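Long-range contacts in transcription termination factor FttA (Methanosarcina mazei, PDB 2XR1), which probably terminates transcription genome-wide by cleaving nascent RNA at the RNA polymerase exit channel, as a zinc-dependent endonuclease and 5'-3' exonuclease: residues Ala396-Leu400 and Gln575-Phe580; Met428-Glu432 and Pro480-Phe486. Residue numbers count along the deposited sequence, not the author numbering.

Interaction 1: Ala396-Leu400 and Gln575-Phe580; sequences AEKHL and QVVDGF
Val-577 forms the apolar centre where helix 393-409 packs against the end of strand 573-576, an outermost strand of the parallel six-stranded sheet in the beta-CASP region. With chi1 t, its CG1 lies 3.5 Å from Ala-396 O and 4.4 Å from Leu-400 CB. Phe-580 (chi1 m) closes one end, its CZ 4.2 Å from Ala-396 CB and 4.0 Å from Leu-400 CD2. The chain reaches it from the extended Gln-575 and Val-576 through an inverse gamma turn centred on Asp-578, with Gly-579 N hydrogen-bonded to Val-577 O (2.7 Å). The CA atoms approach most closely at Ala-396 and Gly-579, 5.3 Å; an ideal CB on this glycine would clash with Ala-396 CB. At the other end, His-399 (chi1 t) receives a CH-pi contact, Val-577 CG2 standing 3.8 Å from the ring centroid, almost on its normal. At the partly exposed edge, His-399 NE2 donates a weak hydrogen bond to Gln-575 OE1, 3.5 Å.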
# COMPACT_ATOMS: atom_id res chain seq x y z
N ALA B 396 4.55 42.12 11.03
CA ALA B 396 5.44 41.64 9.97
C ALA B 396 5.65 42.75 8.97
O ALA B 396 6.75 42.94 8.43
CB ALA B 396 4.83 40.42 9.26
N GLU B 397 4.57 43.49 8.72
CA GLU B 397 4.60 44.61 7.80
C GLU B 397 5.54 45.70 8.28
O GLU B 397 6.43 46.10 7.54
CB GLU B 397 3.21 45.16 7.62
CG GLU B 397 2.27 44.21 6.88
CD GLU B 397 0.92 44.82 6.68
OE1 GLU B 397 0.76 46.01 7.09
OE2 GLU B 397 0.05 44.13 6.12
N LYS B 398 5.39 46.12 9.53
CA LYS B 398 6.28 47.15 10.07
C LYS B 398 7.73 46.70 9.96
O LYS B 398 8.57 47.47 9.55
CB LYS B 398 5.94 47.54 11.51
CG LYS B 398 6.23 49.03 11.85
N HIS B 399 7.98 45.44 10.26
CA HIS B 399 9.33 44.87 10.14
C HIS B 399 9.83 44.93 8.72
O HIS B 399 10.93 45.41 8.48
CB HIS B 399 9.37 43.41 10.64
CG HIS B 399 10.75 42.88 10.86
ND1 HIS B 399 10.98 41.66 11.45
CD2 HIS B 399 11.97 43.42 10.62
CE1 HIS B 399 12.29 41.46 11.54
NE2 HIS B 399 12.90 42.52 11.05
N LEU B 400 9.03 44.48 7.76
CA LEU B 400 9.47 44.59 6.38
C LEU B 400 9.77 46.03 6.00
O LEU B 400 10.72 46.29 5.30
CB LEU B 400 8.45 44.02 5.41
CG LEU B 400 8.98 43.90 3.97
CD1 LEU B 400 10.26 43.10 4.02
CD2 LEU B 400 7.98 43.26 3.05
N GLN B 575 18.18 39.53 6.63
CA GLN B 575 17.11 39.68 7.60
C GLN B 575 16.04 38.67 7.29
O GLN B 575 15.84 38.31 6.14
CB GLN B 575 16.55 41.10 7.62
CG GLN B 575 17.53 42.14 8.23
CD GLN B 575 17.22 42.55 9.67
OE1 GLN B 575 16.27 42.07 10.28
NE2 GLN B 575 18.00 43.48 10.20
N VAL B 576 15.37 38.19 8.33
CA VAL B 576 14.32 37.21 8.19
C VAL B 576 13.03 37.85 8.68
O VAL B 576 12.93 38.25 9.83
CB VAL B 576 14.65 35.95 9.02
CG1 VAL B 576 13.54 34.95 8.91
CG2 VAL B 576 15.96 35.32 8.56
N VAL B 577 12.05 37.99 7.80
CA VAL B 577 10.76 38.57 8.17
C VAL B 577 9.73 37.54 7.77
O VAL B 577 9.12 37.60 6.71
CB VAL B 577 10.52 39.90 7.44
CG1 VAL B 577 9.22 40.53 7.90
CG2 VAL B 577 11.70 40.83 7.67
N ASP B 578 9.58 36.55 8.62
CA ASP B 578 8.85 35.35 8.24
C ASP B 578 7.39 35.65 8.48
O ASP B 578 6.80 35.16 9.45
CB ASP B 578 9.35 34.14 9.06
CG ASP B 578 8.85 32.79 8.53
OD1 ASP B 578 8.15 32.74 7.51
OD2 ASP B 578 9.20 31.74 9.15
N GLY B 579 6.80 36.46 7.62
CA GLY B 579 5.40 36.79 7.76
C GLY B 579 4.58 36.63 6.50
O GLY B 579 3.43 37.03 6.47
N PHE B 580 5.15 36.05 5.45
CA PHE B 580 4.47 36.03 4.18
C PHE B 580 4.48 34.68 3.51
O PHE B 580 4.30 34.59 2.31
CB PHE B 580 5.11 37.06 3.27
CG PHE B 580 5.25 38.39 3.92
CD1 PHE B 580 6.31 38.64 4.77
CD2 PHE B 580 4.32 39.39 3.71
CE1 PHE B 580 6.47 39.88 5.39
CE2 PHE B 580 4.46 40.62 4.32
CZ PHE B 580 5.55 40.87 5.17

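Interaction 2: Met428-Glu432 and Pro480-Phe486; sequences MIVLE and PFLSECF
Glu-432, Met-428 and Phe-486 contribute most to this contact between helix 423-436 and the loop leading into strand 486-489. One helical turn separates Met-428 from Glu-432, with Glu-432 N hydrogen-bonded to Met-428 O at 3.0 Å, so both CA-to-CB bonds point toward the loop. Phe-486 (chi1 m) fits against this turn: its CZ lies 3.6 Å from Met-428 CB, 3.4 Å from Met-428 O and 3.8 Å from Glu-432 CB. The Met-428 side chain (m, t, p) curls over the ring, placing CE 3.9 Å from the Phe-486 centroid and 5° off the normal, a CH-pi contact; SD, 5.1 Å from that centroid, adds an oblique Met-aromatic contact. The same CE lies 3.8 Å from Phe-481 CD1.

Strand 486-489 is an outermost strand of the parallel beta-CASP sheet, and Met-428 and Phe-486 also meet Leu-447 on the adjacent strand 445-448. Pro-480 and Phe-481 form a short 3-10 segment within the loop, and Pro-480 O accepts a hydrogen bond from Ser-483 N (3.1 Å). Ile-429 CG1 packs 3.8 Å from Phe-481 CE1 and 4.4 Å from Pro-480 CB; the CA atoms of Ile-429 and Pro-480 are 6.1 Å apart. Glu-432, with chi1 at 104°, between wells, and chi2 p, folds over the loop, CG 3.9 Å from Pro-480 CB and OE1 3.4 Å from Ser-483 CB, while OE2 forms a salt bridge with Arg-436. Ser-483 (chi1 t) opens an ST turn, its OG accepting a hydrogen bond from Cys-485 N at 3.1 Å.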
# COMPACT_ATOMS: atom_id res chain seq x y z
N MET B 428 4.23 42.50 -2.40
CA MET B 428 3.90 43.67 -3.26
C MET B 428 2.85 44.55 -2.62
O MET B 428 2.93 45.74 -2.70
CB MET B 428 3.40 43.21 -4.63
CG MET B 428 4.44 42.49 -5.46
SD MET B 428 3.74 41.57 -6.86
CE MET B 428 3.00 42.98 -7.76
N ILE B 429 1.85 43.96 -1.97
CA ILE B 429 0.79 44.76 -1.37
C ILE B 429 1.32 45.60 -0.23
O ILE B 429 0.91 46.73 -0.05
CB ILE B 429 -0.38 43.91 -0.85
CG1 ILE B 429 -1.20 43.43 -2.04
CG2 ILE B 429 -1.29 44.74 0.07
CD1 ILE B 429 -2.08 42.27 -1.68
N VAL B 430 2.26 45.04 0.52
CA VAL B 430 2.88 45.77 1.60
C VAL B 430 3.74 46.92 1.05
O VAL B 430 3.66 48.05 1.55
CB VAL B 430 3.65 44.81 2.53
CG1 VAL B 430 4.61 45.56 3.41
CG2 VAL B 430 2.65 44.05 3.37
N LEU B 431 4.53 46.63 0.02
CA LEU B 431 5.47 47.62 -0.53
C LEU B 431 4.73 48.80 -1.16
O LEU B 431 5.01 49.94 -0.82
CB LEU B 431 6.41 46.98 -1.54
CG LEU B 431 7.41 45.99 -0.94
CD1 LEU B 431 8.03 45.16 -2.01
CD2 LEU B 431 8.50 46.70 -0.16
N GLU B 432 3.77 48.55 -2.03
CA GLU B 432 3.06 49.64 -2.68
C GLU B 432 2.43 50.59 -1.65
O GLU B 432 2.48 51.80 -1.81
CB GLU B 432 2.01 49.13 -3.69
CG GLU B 432 0.49 49.18 -3.24
CD GLU B 432 -0.21 50.51 -3.55
OE1 GLU B 432 0.03 51.08 -4.63
OE2 GLU B 432 -1.04 50.97 -2.73
N PRO B 480 -3.80 48.25 -5.83
CA PRO B 480 -2.45 48.12 -5.34
C PRO B 480 -1.49 47.81 -6.45
O PRO B 480 -0.52 48.56 -6.66
CB PRO B 480 -2.53 46.93 -4.34
CG PRO B 480 -3.98 46.66 -4.12
CD PRO B 480 -4.67 47.16 -5.36
N PHE B 481 -1.78 46.72 -7.16
CA PHE B 481 -0.85 46.14 -8.11
C PHE B 481 -0.55 47.06 -9.30
O PHE B 481 0.42 46.80 -9.99
CB PHE B 481 -1.34 44.79 -8.64
CG PHE B 481 -1.57 43.74 -7.59
CD1 PHE B 481 -0.62 43.45 -6.65
CD2 PHE B 481 -2.74 42.99 -7.60
CE1 PHE B 481 -0.83 42.45 -5.67
CE2 PHE B 481 -2.96 42.01 -6.65
CZ PHE B 481 -1.99 41.74 -5.67
N LEU B 482 -1.35 48.09 -9.55
CA LEU B 482 -1.06 49.02 -10.65
C LEU B 482 -0.25 50.26 -10.23
O LEU B 482 -0.29 51.30 -10.92
CB LEU B 482 -2.35 49.51 -11.35
CG LEU B 482 -3.16 48.56 -12.23
CD1 LEU B 482 -4.18 49.33 -13.09
CD2 LEU B 482 -2.25 47.70 -13.14
N SER B 483 0.49 50.17 -9.13
CA SER B 483 1.36 51.28 -8.73
C SER B 483 2.48 51.51 -9.74
O SER B 483 3.05 50.56 -10.28
CB SER B 483 2.00 51.07 -7.37
OG SER B 483 2.87 52.15 -7.04
N GLU B 484 2.79 52.79 -9.94
CA GLU B 484 3.91 53.19 -10.77
C GLU B 484 5.18 52.47 -10.34
O GLU B 484 6.03 52.17 -11.16
CB GLU B 484 4.12 54.72 -10.66
CG GLU B 484 4.58 55.45 -11.98
CD GLU B 484 5.70 56.52 -11.73
OE1 GLU B 484 6.43 56.46 -10.71
OE2 GLU B 484 5.87 57.42 -12.59
N CYS B 485 5.30 52.17 -9.04
CA CYS B 485 6.50 51.57 -8.47
C CYS B 485 6.96 50.24 -9.11
O CYS B 485 8.15 50.00 -9.24
CB CYS B 485 6.30 51.35 -6.95
SG CYS B 485 5.16 49.88 -6.43
N PHE B 486 6.03 49.35 -9.43
CA PHE B 486 6.40 48.00 -9.87
C PHE B 486 6.90 48.05 -11.28
O PHE B 486 6.25 48.61 -12.10
CB PHE B 486 5.24 47.03 -9.79
CG PHE B 486 4.68 46.87 -8.42
CD1 PHE B 486 5.48 46.43 -7.39
CD2 PHE B 486 3.35 47.11 -8.17
CE1 PHE B 486 4.96 46.27 -6.12
CE2 PHE B 486 2.84 46.95 -6.92
CZ PHE B 486 3.65 46.53 -5.89

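How the interactions relate
Interactions 1 and 2 both belong to the beta-CASP region; their centres are about 17 Å apart, and the chain spanned by the ends of interaction 1 includes all of interaction 2. Val-430 of helix 423-436 joins them, meeting both helix 393-409 and Phe-580 of the loop after strand 573-576: Val-430 CG2 lies 3.5 Å from Glu-397 CG and 4.0 Å from Phe-580 CE2, and Val-430 CG1 lies 4.1 Å from Leu-400 CD2. The two contacts involve opposite outermost strands of one sheet, 573-576 and 486-489. Interaction 1 is the one closer to the metal site, the Phe-580 side chain lying about 13 Å from a bound zinc ion and about 10 Å from the side chain of the zinc ligand His-332.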